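Stage II sporulation protein SA (Bacillus subtilis, PDB 3O6Q) is the toxin of a type II toxin-antitoxin system, here as its predicted cytoplasmic part, and kills the cell unless neutralised by its antitoxin SpoIISB. Local coordinates at residues T139-T142 and S143-D146. Numbering follows the deposited sequence.
Sequences TSLT and SIYD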
loop_
_atom_site.group_PDB
_atom_site.type_symbol
_atom_site.label_atom_id
_atom_site.label_comp_id
_atom_site.label_asym_id
_atom_site.label_seq_id
_atom_site.Cartn_x
_atom_site.Cartn_y
_atom_site.Cartn_z
ATOM N N THR A 139 4.736 -7.681 -0.764
ATOM C CA THR A 139 4.047 -8.591 -1.667
ATOM C C THR A 139 3.228 -7.836 -2.715
ATOM O O THR A 139 3.161 -8.256 -3.842
ATOM C CB THR A 139 3.226 -9.668 -0.947
ATOM O OG1 THR A 139 2.146 -9.087 -0.168
ATOM C CG2 THR A 139 4.149 -10.469 -0.101
ATOM N N SER A 140 2.615 -6.730 -2.344
ATOM C CA SER A 140 2.000 -5.827 -3.322
ATOM C C SER A 140 2.899 -5.519 -4.480
ATOM O O SER A 140 2.467 -5.506 -5.625
ATOM C CB SER A 140 1.643 -4.500 -2.661
ATOM O OG SER A 140 0.568 -4.729 -1.747
ATOM N N LEU A 141 4.163 -5.286 -4.195
ATOM C CA LEU A 141 5.105 -4.923 -5.248
ATOM C C LEU A 141 5.378 -6.077 -6.219
ATOM O O LEU A 141 5.514 -5.889 -7.421
ATOM C CB LEU A 141 6.436 -4.473 -4.622
ATOM C CG LEU A 141 6.613 -3.077 -4.068
ATOM C CD1 LEU A 141 7.931 -3.104 -3.279
ATOM C CD2 LEU A 141 6.662 -2.051 -5.226
ATOM N N THR A 142 5.508 -7.270 -5.685
ATOM C CA THR A 142 5.635 -8.473 -6.508
ATOM C C THR A 142 4.423 -8.610 -7.407
ATOM O O THR A 142 4.554 -9.037 -8.539
ATOM C CB THR A 142 5.758 -9.761 -5.648
ATOM O OG1 THR A 142 4.564 -9.955 -4.893
ATOM C CG2 THR A 142 6.945 -9.702 -4.691
ATOM N N SER A 143 3.245 -8.235 -6.928
ATOM C CA SER A 143 2.038 -8.276 -7.769
ATOM C C SER A 143 2.069 -7.226 -8.851
ATOM O O SER A 143 1.764 -7.527 -10.002
ATOM C CB SER A 143 0.761 -8.162 -6.926
ATOM O OG SER A 143 0.621 -9.327 -6.114
ATOM N N ILE A 144 2.495 -6.016 -8.510
ATOM C CA ILE A 144 2.662 -4.974 -9.504
ATOM C C ILE A 144 3.684 -5.378 -10.547
ATOM O O ILE A 144 3.488 -5.158 -11.724
ATOM C CB ILE A 144 3.099 -3.662 -8.867
ATOM C CG1 ILE A 144 1.984 -3.143 -7.932
ATOM C CG2 ILE A 144 3.461 -2.638 -9.959
ATOM C CD1 ILE A 144 2.491 -2.279 -6.786
ATOM N N TYR A 145 4.766 -6.014 -10.133
ATOM C CA TYR A 145 5.752 -6.507 -11.101
ATOM C C TYR A 145 5.126 -7.424 -12.130
ATOM O O TYR A 145 5.324 -7.244 -13.345
ATOM C CB TYR A 145 6.901 -7.216 -10.399
ATOM C CG TYR A 145 8.096 -7.529 -11.273
ATOM C CD1 TYR A 145 9.111 -6.591 -11.469
ATOM C CD2 TYR A 145 8.242 -8.780 -11.874
ATOM C CE1 TYR A 145 10.222 -6.886 -12.242
ATOM C CE2 TYR A 145 9.353 -9.077 -12.628
ATOM C CZ TYR A 145 10.331 -8.114 -12.806
ATOM O OH TYR A 145 11.383 -8.423 -13.616
ATOM N N ASP A 146 4.334 -8.385 -11.667
ATOM C CA ASP A 146 3.721 -9.349 -12.592
ATOM C C ASP A 146 2.765 -8.646 -13.548
ATOM O O ASP A 146 2.736 -8.941 -14.745
ATOM C CB ASP A 146 2.964 -10.392 -11.823
ATOM C CG ASP A 146 2.613 -11.594 -12.686
ATOM O OD1 ASP A 146 1.907 -11.434 -13.713
ATOM O OD2 ASP A 146 3.058 -12.717 -12.359
#
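Leu141 and Ile144 meet one turn apart on helix 132-148, CD2 of Leu141 grazing CD1 of Ile144 at 4.5 Å. Ile144 has CG1 beside its own backbone N (chi1 -64°), which brings CG1 to 3.3 Å from Ser140 O; CD1, extended by chi2, stays close to that oxygen. Ser140 O also accepts the amide of Ile144 at 2.9 Å (N to O), a fairly straight i to i+4 bond with an N-H...O angle of 161°. Three more such bonds run from backbone N of Ser143, Tyr145 and Asp146 to backbone O of Thr139, Leu141 and Thr142, respectively. The Thr142 torsion (chi1 64°) brings OG1 back over the preceding turn, where it is modelled 2.4 Å from Thr139 O, shorter than a normal hydrogen bond and doubtful in detail. Tyr145 swings its ring away from these residues; its OH bonds to Tyr41 O while the ring meets Tyr48 edge-to-face. Asp146 OD2 hydrogen-bonds a polar side chain of another protein's chain, presumably the antitoxin. Helix 132-148 packs by Leu141 and Ile144 against Tyr29 of helix 7-35, by Thr142 and Tyr145 against Ile52 of helix 45-61, by Tyr145 also against Val40 of strand 38-42, and by Ile144 against Ile144 of the second subunit.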